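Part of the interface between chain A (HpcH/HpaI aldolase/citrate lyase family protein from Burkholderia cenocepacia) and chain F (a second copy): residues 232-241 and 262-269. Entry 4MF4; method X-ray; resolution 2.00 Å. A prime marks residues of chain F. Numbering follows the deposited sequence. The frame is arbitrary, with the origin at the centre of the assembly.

Chain A, residues 232-241: DTAAARQYRE
Chain F (262-269) QALQEVRS

Residues 233-241 of chain A form a helix that continues later in the chain, with phi/psi values between -53/-47 and -67/-41 at most positions. Asp232 precedes it in an extended conformation (-158/171) and caps it: with chi1 at 51° (p), Asp232 OD1 accepts from Ala235 N at 2.8 Å. In chain F, residues 262-268 belong to a helix that begins earlier in the chain; Arg268′ relaxes to -94/-9, and Ser269′ carries the C-terminal carboxylate. The helix axes approach to 9.0 Å, with 36° between their N-to-C directions and a signed crossing angle of -36°, so the two run broadly in the same direction. Register is set by Arg237 and Val267′, whose CA atoms lie 5.4 Å apart. Together the stretches bury 389 Å².

The apolar contact centres on Val267′ (chi1 168°, t), which loses more area to the opposing stretch than any other residue here. Val267′ CG2 lies 3.6 Å from Ala236 CB and 3.9 Å from Thr233 CB. The small side chain of Ala236, directed toward chain F, accompanies this close approach. One turn earlier, Thr233 also points toward chain F; with chi1 at 69° (p), Thr233 CG2 sits 3.8 Å from Ala263′ CB, extending the apolar patch. Thr233 OG1 remains 3.8 Å from Glu266′ OE1, a proximity rather than a hydrogen bond.

Beyond this patch, two arginines meet the C-terminal end of the chain F helix, where carbonyl oxygens and the terminal carboxylate offer acceptors. Arg237 leaves its backbone sideways, but chi1-chi3 of m, t, p (-65°, 176°, 63°) and chi4 of 76° bring its guanidinium to chain F. Arg237 NH1 donates to Ser269′ O at 2.7 Å with an N-H...O angle of 162°. A second bond from Arg237 NH1, to Glu266′ O at 2.7 Å, is weak because its angle is 128°; Arg237 NH2 to Ser269′ O, at 3.2 Å and 133°, is also weak. Both acceptors lie at the guanidinium edge, near its plane.

Arg240 points toward chain F and adopts t, t, p (174°, -178°, 71°), with chi4 at 155°. Arg240 NH2 donates to Ser269′ O at 3.2 Å and 144°, so this oxygen is shared by both arginines. Val267′ O lies over one guanidinium face, 3.3 Å from Arg240 CZ. Charge pairing adds a long salt bridge from Arg240 NH1 to Ser269′ OXT at 4.0 Å. The two guanidinium groups also lie close together: Arg237 NH1 and Arg240 NH2 are 3.1 Å apart, but both are donors and form no hydrogen bond.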

ATOM      1  N   ASP A 232       7.536 -22.045  23.773  1.00 22.55           N
ATOM      2  CA  ASP A 232       6.385 -22.220  24.655  1.00 23.50           C
ATOM      3  C   ASP A 232       6.714 -21.681  26.070  1.00 22.17           C
ATOM      4  O   ASP A 232       7.870 -21.332  26.337  1.00 20.40           O
ATOM      5  CB  ASP A 232       6.011 -23.696  24.736  1.00 26.38           C
ATOM      6  CG  ASP A 232       7.205 -24.584  25.063  1.00 29.09           C
ATOM      7  OD1 ASP A 232       7.626 -24.669  26.239  1.00 28.87           O
ATOM      8  OD2 ASP A 232       7.724 -25.181  24.127  1.00 32.30           O
ATOM      9  N   THR A 233       5.710 -21.591  26.939  1.00 20.16           N
ATOM     10  CA  THR A 233       5.924 -21.132  28.318  1.00 21.11           C
ATOM     11  C   THR A 233       6.789 -22.055  29.217  1.00 20.96           C
ATOM     12  O   THR A 233       7.594 -21.564  29.979  1.00 21.85           O
ATOM     13  CB  THR A 233       4.622 -20.772  29.045  1.00 21.23           C
ATOM     14  OG1 THR A 233       3.874 -21.958  29.286  1.00 22.29           O
ATOM     15  CG2 THR A 233       3.787 -19.812  28.208  1.00 20.02           C
ATOM     16  N   ALA A 234       6.638 -23.367  29.154  1.00 21.06           N
ATOM     17  CA  ALA A 234       7.507 -24.226  29.987  1.00 21.04           C
ATOM     18  C   ALA A 234       8.982 -23.953  29.680  1.00 21.40           C
ATOM     19  O   ALA A 234       9.780 -23.792  30.594  1.00 21.25           O
ATOM     20  CB  ALA A 234       7.203 -25.687  29.741  1.00 21.46           C
ATOM     21  N   ALA A 235       9.324 -23.931  28.385  1.00 20.07           N
ATOM     22  CA  ALA A 235      10.654 -23.571  27.915  1.00 20.35           C
ATOM     23  C   ALA A 235      11.098 -22.210  28.446  1.00 19.96           C
ATOM     24  O   ALA A 235      12.165 -22.118  29.042  1.00 19.46           O
ATOM     25  CB  ALA A 235      10.725 -23.588  26.397  1.00 21.17           C
ATOM     26  N   ALA A 236      10.276 -21.164  28.260  1.00 19.72           N
ATOM     27  CA  ALA A 236      10.612 -19.840  28.769  1.00 18.73           C
ATOM     28  C   ALA A 236      10.955 -19.851  30.262  1.00 20.22           C
ATOM     29  O   ALA A 236      11.936 -19.193  30.685  1.00 18.33           O
ATOM     30  CB  ALA A 236       9.509 -18.829  28.485  1.00 18.25           C
ATOM     31  N   ARG A 237      10.176 -20.584  31.050  1.00 19.99           N
ATOM     32  CA  ARG A 237      10.454 -20.711  32.502  1.00 21.90           C
ATOM     33  C   ARG A 237      11.756 -21.468  32.758  1.00 21.14           C
ATOM     34  O   ARG A 237      12.516 -21.071  33.622  1.00 21.71           O
ATOM     35  CB  ARG A 237       9.306 -21.402  33.274  1.00 23.86           C
ATOM     36  CG  ARG A 237       8.008 -20.595  33.283  1.00 28.01           C
ATOM     37  CD  ARG A 237       6.853 -21.335  33.968  1.00 30.38           C
ATOM     38  NE  ARG A 237       7.174 -21.556  35.370  1.00 31.86           N
ATOM     39  CZ  ARG A 237       7.128 -20.611  36.315  1.00 37.52           C
ATOM     40  NH1 ARG A 237       6.738 -19.361  36.037  1.00 37.62           N
ATOM     41  NH2 ARG A 237       7.460 -20.923  37.574  1.00 40.33           N
ATOM     42  N   GLN A 238      12.032 -22.527  32.008  1.00 21.85           N
ATOM     43  CA  GLN A 238      13.309 -23.236  32.174  1.00 22.40           C
ATOM     44  C   GLN A 238      14.445 -22.264  31.882  1.00 21.26           C
ATOM     45  O   GLN A 238      15.464 -22.227  32.607  1.00 19.60           O
ATOM     46  CB  GLN A 238      13.474 -24.433  31.244  1.00 25.66           C
ATOM     47  CG  GLN A 238      12.430 -25.527  31.366  1.00 30.43           C
ATOM     48  CD  GLN A 238      12.467 -26.527  30.205  1.00 34.27           C
ATOM     49  OE1 GLN A 238      12.925 -26.229  29.101  1.00 39.60           O
ATOM     50  NE2 GLN A 238      11.982 -27.727  30.464  1.00 38.26           N
ATOM     51  N   TYR A 239      14.289 -21.481  30.811  1.00 19.29           N
ATOM     52  CA  TYR A 239      15.339 -20.543  30.455  1.00 18.66           C
ATOM     53  C   TYR A 239      15.495 -19.440  31.516  1.00 18.58           C
ATOM     54  O   TYR A 239      16.617 -19.077  31.916  1.00 19.03           O
ATOM     55  CB  TYR A 239      15.096 -19.998  29.053  1.00 18.37           C
ATOM     56  CG  TYR A 239      14.988 -21.017  27.941  1.00 18.84           C
ATOM     57  CD1 TYR A 239      15.709 -22.213  27.944  1.00 20.69           C
ATOM     58  CD2 TYR A 239      14.200 -20.742  26.820  1.00 20.01           C
ATOM     59  CE1 TYR A 239      15.583 -23.135  26.884  1.00 19.95           C
ATOM     60  CE2 TYR A 239      14.084 -21.638  25.759  1.00 20.14           C
ATOM     61  CZ  TYR A 239      14.773 -22.824  25.790  1.00 20.04           C
ATOM     62  OH  TYR A 239      14.615 -23.666  24.699  1.00 20.20           O
ATOM     63  N   ARG A 240      14.387 -18.904  32.004  1.00 19.98           N
ATOM     64  CA  ARG A 240      14.469 -17.957  33.116  1.00 22.88           C
ATOM     65  C   ARG A 240      15.259 -18.550  34.304  1.00 22.25           C
ATOM     66  O   ARG A 240      16.130 -17.891  34.880  1.00 21.92           O
ATOM     67  CB  ARG A 240      13.083 -17.547  33.596  1.00 24.80           C
ATOM     68  CG  ARG A 240      13.108 -16.682  34.846  1.00 28.33           C
ATOM     69  CD  ARG A 240      11.722 -16.323  35.357  1.00 34.25           C
ATOM     70  NE  ARG A 240      11.023 -17.470  35.936  1.00 42.65           N
ATOM     71  CZ  ARG A 240      10.052 -17.400  36.844  1.00 49.21           C
ATOM     72  NH1 ARG A 240       9.629 -16.229  37.333  1.00 50.59           N
ATOM     73  NH2 ARG A 240       9.499 -18.533  37.276  1.00 55.88           N
ATOM     74  N   GLU A 241      14.927 -19.778  34.661  1.00 23.15           N
ATOM     75  CA  GLU A 241      15.569 -20.472  35.802  1.00 25.11           C
ATOM     76  C   GLU A 241      17.075 -20.691  35.562  1.00 22.35           C
ATOM     77  O   GLU A 241      17.884 -20.620  36.480  1.00 20.19           O
ATOM     78  CB  GLU A 241      14.851 -21.808  36.069  1.00 30.32           C
ATOM     79  CG  GLU A 241      13.661 -21.675  37.014  1.00 37.86           C
ATOM     80  CD  GLU A 241      12.407 -22.382  36.534  1.00 45.00           C
ATOM     81  OE1 GLU A 241      12.512 -23.533  36.045  1.00 53.43           O
ATOM     82  OE2 GLU A 241      11.302 -21.779  36.643  1.00 53.82           O
TER
ATOM     83  N   GLN F 262      -1.707 -13.788  28.991  1.00 17.11           N
ATOM     84  CA  GLN F 262      -1.705 -14.977  29.866  1.00 17.42           C
ATOM     85  C   GLN F 262      -0.347 -15.672  29.877  1.00 17.58           C
ATOM     86  O   GLN F 262       0.142 -16.078  30.939  1.00 17.04           O
ATOM     87  CB  GLN F 262      -2.805 -15.999  29.488  1.00 16.74           C
ATOM     88  N   ALA F 263       0.270 -15.805  28.696  1.00 18.62           N
ATOM     89  CA  ALA F 263       1.589 -16.450  28.610  1.00 18.87           C
ATOM     90  C   ALA F 263       2.629 -15.667  29.397  1.00 19.83           C
ATOM     91  O   ALA F 263       3.448 -16.264  30.139  1.00 19.83           O
ATOM     92  CB  ALA F 263       1.995 -16.681  27.175  1.00 19.52           C
ATOM     93  N   LEU F 264       2.562 -14.340  29.327  1.00 19.48           N
ATOM     94  CA  LEU F 264       3.519 -13.521  30.074  1.00 20.36           C
ATOM     95  C   LEU F 264       3.410 -13.715  31.596  1.00 22.26           C
ATOM     96  O   LEU F 264       4.421 -13.943  32.276  1.00 20.60           O
ATOM     97  CB  LEU F 264       3.411 -12.055  29.701  1.00 19.99           C
ATOM     98  CG  LEU F 264       4.395 -11.133  30.438  1.00 20.00           C
ATOM     99  CD1 LEU F 264       5.832 -11.628  30.317  1.00 20.41           C
ATOM    100  CD2 LEU F 264       4.274  -9.728  29.848  1.00 19.75           C
ATOM    101  N   GLN F 265       2.194 -13.693  32.114  1.00 24.43           N
ATOM    102  CA  GLN F 265       2.038 -13.853  33.542  1.00 28.48           C
ATOM    103  C   GLN F 265       2.392 -15.283  34.011  1.00 27.55           C
ATOM    104  O   GLN F 265       2.941 -15.450  35.115  1.00 26.81           O
ATOM    105  CB  GLN F 265       0.660 -13.389  34.005  1.00 32.31           C
ATOM    106  CG  GLN F 265      -0.366 -14.468  34.203  1.00 35.87           C
ATOM    107  CD  GLN F 265      -0.146 -15.282  35.455  1.00 40.01           C
ATOM    108  OE1 GLN F 265       0.065 -14.743  36.545  1.00 48.02           O
ATOM    109  NE2 GLN F 265      -0.213 -16.592  35.310  1.00 43.22           N
ATOM    110  N   GLU F 266       2.145 -16.296  33.176  1.00 27.16           N
ATOM    111  CA  GLU F 266       2.634 -17.671  33.485  1.00 29.06           C
ATOM    112  C   GLU F 266       4.173 -17.761  33.556  1.00 28.87           C
ATOM    113  O   GLU F 266       4.727 -18.364  34.462  1.00 25.90           O
ATOM    114  CB  GLU F 266       2.099 -18.695  32.491  1.00 30.56           C
ATOM    115  CG  GLU F 266       0.598 -18.920  32.653  1.00 34.83           C
ATOM    116  CD  GLU F 266      -0.022 -19.732  31.531  1.00 37.18           C
ATOM    117  OE1 GLU F 266       0.729 -20.303  30.714  1.00 40.97           O
ATOM    118  OE2 GLU F 266      -1.269 -19.792  31.471  1.00 39.14           O
ATOM    119  N   VAL F 267       4.853 -17.154  32.590  1.00 27.73           N
ATOM    120  CA  VAL F 267       6.309 -17.191  32.558  1.00 27.50           C
ATOM    121  C   VAL F 267       6.910 -16.492  33.787  1.00 29.43           C
ATOM    122  O   VAL F 267       7.905 -16.958  34.342  1.00 29.87           O
ATOM    123  CB  VAL F 267       6.845 -16.576  31.247  1.00 27.29           C
ATOM    124  CG1 VAL F 267       8.326 -16.333  31.312  1.00 27.77           C
ATOM    125  CG2 VAL F 267       6.527 -17.500  30.058  1.00 26.51           C
ATOM    126  N   ARG F 268       6.311 -15.382  34.194  1.00 30.78           N
ATOM    127  CA  ARG F 268       6.930 -14.501  35.164  1.00 37.68           C
ATOM    128  C   ARG F 268       6.491 -14.805  36.584  1.00 42.93           C
ATOM    129  O   ARG F 268       7.040 -14.249  37.527  1.00 45.46           O
ATOM    130  CB  ARG F 268       6.653 -13.035  34.818  1.00 36.49           C
ATOM    131  CG  ARG F 268       5.423 -12.441  35.474  1.00 37.85           C
ATOM    132  CD  ARG F 268       4.997 -11.153  34.790  1.00 39.38           C
ATOM    133  NE  ARG F 268       6.120 -10.343  34.343  1.00 39.40           N
ATOM    134  CZ  ARG F 268       6.002  -9.253  33.584  1.00 41.32           C
ATOM    135  NH1 ARG F 268       4.815  -8.834  33.177  1.00 40.93           N
ATOM    136  NH2 ARG F 268       7.092  -8.569  33.236  1.00 41.51           N
ATOM    137  N   SER F 269       5.500 -15.676  36.726  1.00 47.33           N
ATOM    138  CA  SER F 269       5.023 -16.081  38.037  1.00 50.54           C
ATOM    139  C   SER F 269       6.108 -16.864  38.770  1.00 53.30           C
ATOM    140  O   SER F 269       6.582 -17.918  38.325  1.00 55.63           O
ATOM    141  CB  SER F 269       3.765 -16.927  37.898  1.00 49.57           C
ATOM    142  OG  SER F 269       3.508 -17.605  39.105  1.00 54.74           O
ATOM    143  OXT SER F 269       6.544 -16.446  39.837  1.00 54.85           O
TER